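Local coordinates for protein multicopper oxidase (Arthrobacter sp. FB24, PDB 3GDC) that probably couples the one-electron oxidation of phenolic or similar substrates to the reduction of dioxygen to water, as a laccase-like multicopper oxidase, at residues H88-H93 / H129-H134. Sequence-based numbering, arbitrary orientation.
Sequences HTIHFH and HLYHCH. With CU (copper (II) ion), chain D; CU (copper (II) ion), chain E; CU (copper (II) ion), chain O.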
ATOM      1  N   HIS A  88     -26.411  -2.577 -16.614  1.00 18.39           N
ATOM      2  CA  HIS A  88     -25.075  -3.030 -16.238  1.00 17.75           C
ATOM      3  C   HIS A  88     -24.133  -2.849 -17.424  1.00 17.16           C
ATOM      4  O   HIS A  88     -24.570  -2.606 -18.567  1.00 17.09           O
ATOM      5  CB  HIS A  88     -25.088  -4.523 -15.832  1.00 17.05           C
ATOM      6  CG  HIS A  88     -25.892  -4.829 -14.603  1.00 17.90           C
ATOM      7  ND1 HIS A  88     -25.579  -4.318 -13.360  1.00 15.38           N
ATOM      8  CD2 HIS A  88     -26.991  -5.605 -14.425  1.00 16.75           C
ATOM      9  CE1 HIS A  88     -26.467  -4.746 -12.477  1.00 17.08           C
ATOM     10  NE2 HIS A  88     -27.325  -5.538 -13.095  1.00 17.11           N
ATOM     11  N   THR A  89     -22.835  -2.972 -17.164  1.00 16.30           N
ATOM     12  CA  THR A  89     -21.841  -2.996 -18.226  1.00 16.63           C
ATOM     13  C   THR A  89     -20.776  -4.053 -17.884  1.00 16.46           C
ATOM     14  O   THR A  89     -20.839  -4.708 -16.822  1.00 16.33           O
ATOM     15  CB  THR A  89     -21.127  -1.614 -18.404  1.00 16.60           C
ATOM     16  OG1 THR A  89     -20.247  -1.387 -17.306  1.00 17.35           O
ATOM     17  CG2 THR A  89     -22.117  -0.452 -18.510  1.00 16.82           C
ATOM     18  N   ILE A  90     -19.809  -4.222 -18.775  1.00 16.21           N
ATOM     19  CA  ILE A  90     -18.547  -4.847 -18.398  1.00 15.87           C
ATOM     20  C   ILE A  90     -17.427  -3.900 -18.769  1.00 16.43           C
ATOM     21  O   ILE A  90     -17.241  -3.549 -19.950  1.00 15.93           O
ATOM     22  CB  ILE A  90     -18.268  -6.217 -19.072  1.00 16.08           C
ATOM     23  CG1 ILE A  90     -19.467  -7.170 -18.968  1.00 16.12           C
ATOM     24  CG2 ILE A  90     -16.988  -6.845 -18.475  1.00 15.57           C
ATOM     25  CD1 ILE A  90     -19.259  -8.520 -19.696  1.00 15.59           C
ATOM     26  N   HIS A  91     -16.681  -3.490 -17.749  1.00 16.04           N
ATOM     27  CA  HIS A  91     -15.480  -2.721 -17.935  1.00 16.53           C
ATOM     28  C   HIS A  91     -14.261  -3.616 -17.710  1.00 16.52           C
ATOM     29  O   HIS A  91     -14.076  -4.179 -16.620  1.00 15.49           O
ATOM     30  CB  HIS A  91     -15.452  -1.538 -16.967  1.00 16.32           C
ATOM     31  CG  HIS A  91     -14.138  -0.847 -16.939  1.00 17.21           C
ATOM     32  ND1 HIS A  91     -13.639  -0.162 -18.026  1.00 16.33           N
ATOM     33  CD2 HIS A  91     -13.187  -0.779 -15.980  1.00 17.91           C
ATOM     34  CE1 HIS A  91     -12.450   0.325 -17.727  1.00 19.09           C
ATOM     35  NE2 HIS A  91     -12.149  -0.042 -16.494  1.00 19.80           N
ATOM     36  N   PHE A  92     -13.430  -3.754 -18.733  1.00 16.64           N
ATOM     37  CA  PHE A  92     -12.233  -4.574 -18.625  1.00 17.59           C
ATOM     38  C   PHE A  92     -11.012  -3.748 -18.232  1.00 18.39           C
ATOM     39  O   PHE A  92     -10.865  -2.600 -18.658  1.00 18.27           O
ATOM     40  CB  PHE A  92     -11.944  -5.284 -19.958  1.00 18.05           C
ATOM     41  CG  PHE A  92     -12.766  -6.509 -20.174  1.00 18.58           C
ATOM     42  CD1 PHE A  92     -12.252  -7.770 -19.862  1.00 20.72           C
ATOM     43  CD2 PHE A  92     -14.056  -6.413 -20.686  1.00 19.34           C
ATOM     44  CE1 PHE A  92     -13.014  -8.919 -20.061  1.00 19.38           C
ATOM     45  CE2 PHE A  92     -14.829  -7.568 -20.883  1.00 21.16           C
ATOM     46  CZ  PHE A  92     -14.302  -8.812 -20.564  1.00 20.31           C
ATOM     47  N   HIS A  93     -10.138  -4.341 -17.424  1.00 18.64           N
ATOM     48  CA  HIS A  93      -8.803  -3.806 -17.213  1.00 19.62           C
ATOM     49  C   HIS A  93      -7.944  -4.418 -18.304  1.00 20.64           C
ATOM     50  O   HIS A  93      -7.728  -5.625 -18.337  1.00 22.84           O
ATOM     51  CB  HIS A  93      -8.271  -4.164 -15.819  1.00 19.60           C
ATOM     52  CG  HIS A  93      -8.826  -3.312 -14.721  1.00 19.14           C
ATOM     53  ND1 HIS A  93      -8.019  -2.592 -13.867  1.00 19.71           N
ATOM     54  CD2 HIS A  93     -10.101  -3.054 -14.342  1.00 19.26           C
ATOM     55  CE1 HIS A  93      -8.770  -1.943 -12.996  1.00 20.29           C
ATOM     56  NE2 HIS A  93     -10.040  -2.200 -13.267  1.00 19.51           N
ATOM     57  N   HIS A 129      -5.266  -9.576 -15.085  1.00 13.89           N
ATOM     58  CA  HIS A 129      -6.189  -8.455 -15.118  1.00 14.07           C
ATOM     59  C   HIS A 129      -7.542  -8.870 -14.533  1.00 13.81           C
ATOM     60  O   HIS A 129      -7.659  -9.924 -13.891  1.00 13.85           O
ATOM     61  CB  HIS A 129      -6.329  -7.915 -16.557  1.00 14.74           C
ATOM     62  CG  HIS A 129      -5.021  -7.705 -17.258  1.00 15.64           C
ATOM     63  ND1 HIS A 129      -4.073  -6.800 -16.820  1.00 14.87           N
ATOM     64  CD2 HIS A 129      -4.506  -8.275 -18.379  1.00 16.40           C
ATOM     65  CE1 HIS A 129      -3.030  -6.832 -17.632  1.00 16.53           C
ATOM     66  NE2 HIS A 129      -3.268  -7.719 -18.586  1.00 16.13           N
ATOM     67  N   LEU A 130      -8.549  -8.032 -14.746  1.00 13.59           N
ATOM     68  CA  LEU A 130      -9.875  -8.233 -14.184  1.00 13.75           C
ATOM     69  C   LEU A 130     -10.886  -7.449 -15.001  1.00 13.61           C
ATOM     70  O   LEU A 130     -10.514  -6.643 -15.870  1.00 14.19           O
ATOM     71  CB  LEU A 130      -9.919  -7.805 -12.701  1.00 13.71           C
ATOM     72  CG  LEU A 130      -9.736  -6.321 -12.326  1.00 13.90           C
ATOM     73  CD1 LEU A 130     -10.507  -5.993 -11.008  1.00 15.70           C
ATOM     74  CD2 LEU A 130      -8.293  -5.924 -12.199  1.00 16.79           C
ATOM     75  N   TYR A 131     -12.159  -7.710 -14.739  1.00 12.99           N
ATOM     76  CA  TYR A 131     -13.253  -6.962 -15.335  1.00 13.11           C
ATOM     77  C   TYR A 131     -14.323  -6.777 -14.263  1.00 13.51           C
ATOM     78  O   TYR A 131     -14.401  -7.561 -13.292  1.00 13.38           O
ATOM     79  CB  TYR A 131     -13.808  -7.684 -16.584  1.00 13.41           C
ATOM     80  CG  TYR A 131     -14.419  -9.042 -16.300  1.00 13.20           C
ATOM     81  CD1 TYR A 131     -15.776  -9.163 -15.972  1.00 14.78           C
ATOM     82  CD2 TYR A 131     -13.637 -10.200 -16.332  1.00 12.79           C
ATOM     83  CE1 TYR A 131     -16.349 -10.414 -15.696  1.00 13.92           C
ATOM     84  CE2 TYR A 131     -14.194 -11.465 -16.041  1.00 11.36           C
ATOM     85  CZ  TYR A 131     -15.551 -11.553 -15.731  1.00 14.66           C
ATOM     86  OH  TYR A 131     -16.114 -12.767 -15.442  1.00 13.47           O
ATOM     87  N   HIS A 132     -15.126  -5.726 -14.397  1.00 13.22           N
ATOM     88  CA  HIS A 132     -16.236  -5.499 -13.474  1.00 13.96           C
ATOM     89  C   HIS A 132     -17.237  -4.532 -14.063  1.00 14.24           C
ATOM     90  O   HIS A 132     -16.954  -3.870 -15.066  1.00 13.68           O
ATOM     91  CB  HIS A 132     -15.729  -4.999 -12.104  1.00 13.86           C
ATOM     92  CG  HIS A 132     -14.930  -3.735 -12.169  1.00 14.13           C
ATOM     93  ND1 HIS A 132     -15.511  -2.489 -12.274  1.00 13.81           N
ATOM     94  CD2 HIS A 132     -13.593  -3.527 -12.138  1.00 14.94           C
ATOM     95  CE1 HIS A 132     -14.565  -1.567 -12.316  1.00 15.53           C
ATOM     96  NE2 HIS A 132     -13.392  -2.171 -12.229  1.00 15.54           N
ATOM     97  N   CYS A 133     -18.416  -4.454 -13.463  1.00 15.00           N
ATOM     98  CA  CYS A 133     -19.423  -3.531 -13.957  1.00 15.95           C
ATOM     99  C   CYS A 133     -19.011  -2.087 -13.675  1.00 16.37           C
ATOM    100  O   CYS A 133     -18.361  -1.802 -12.659  1.00 17.03           O
ATOM    101  CB  CYS A 133     -20.789  -3.834 -13.330  1.00 15.48           C
ATOM    102  SG  CYS A 133     -22.079  -2.705 -13.885  1.00 16.90           S
ATOM    103  N   HIS A 134     -19.377  -1.173 -14.572  1.00 16.86           N
ATOM    104  CA  HIS A 134     -19.036   0.234 -14.357  1.00 18.36           C
ATOM    105  C   HIS A 134     -20.262   1.167 -14.346  1.00 19.13           C
ATOM    106  O   HIS A 134     -20.144   2.377 -14.559  1.00 19.80           O
ATOM    107  CB  HIS A 134     -17.974   0.688 -15.368  1.00 18.65           C
ATOM    108  CG  HIS A 134     -17.077   1.767 -14.850  1.00 19.55           C
ATOM    109  ND1 HIS A 134     -17.531   3.039 -14.581  1.00 22.31           N
ATOM    110  CD2 HIS A 134     -15.756   1.766 -14.549  1.00 23.15           C
ATOM    111  CE1 HIS A 134     -16.529   3.778 -14.138  1.00 22.63           C
ATOM    112  NE2 HIS A 134     -15.442   3.026 -14.104  1.00 22.61           N
TER
HETATM  113 CU    CU D 301     -23.964  -3.136 -12.873  1.00 24.54          CU
HETATM  114 CU    CU E 303     -11.463  -1.416 -12.046  0.60 22.02          CU
HETATM  115 CU    CU O 304     -13.609   3.545 -13.823  0.50 24.25          CU
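H88 and C133 bind one copper ion from adjoining segments of the same chain, ND1 at 2.1 Å and SG at 2.2 Å; H141 completes this type 1 site, where thiolate and imidazole suit copper. H93 and H132 share another copper through their NE2 atoms, with H271 of the second subunit. H134 binds a third beside H224 and H269 of that subunit, and H91 a fourth, so this contact reaches the trinuclear cluster between subunits.

Antiparallel backbone bonds fix the spacing: H91 and H132 bond reciprocally, and H93 N donates to L130 O. H132 ND1 donates in its ring plane to C133 O (3.0 Å), fixing the ring's rotation with NE2 on the metal. T89 N points almost straight at C133 SG (3.4 Å, 166°), a bond that would probably tune the thiolate. T89 suits its place because a hydroxyl can accept and donate at once: OG1, between the backbone N and the carbonyl carbon (chi1 72°), accepts from H134 N at 2.9 Å while donating to G102 O; a valine here would probably leave both without their partner and H134 less firmly placed.

H134 sets its edge to the face of H91. On the sheet face away from H91 and H132, Y131 CB sits over the F92 ring.

C133 lying between H132 and H134 is consistent with the His-Cys-His electron path of multicopper oxidases, from type 1 copper to cluster.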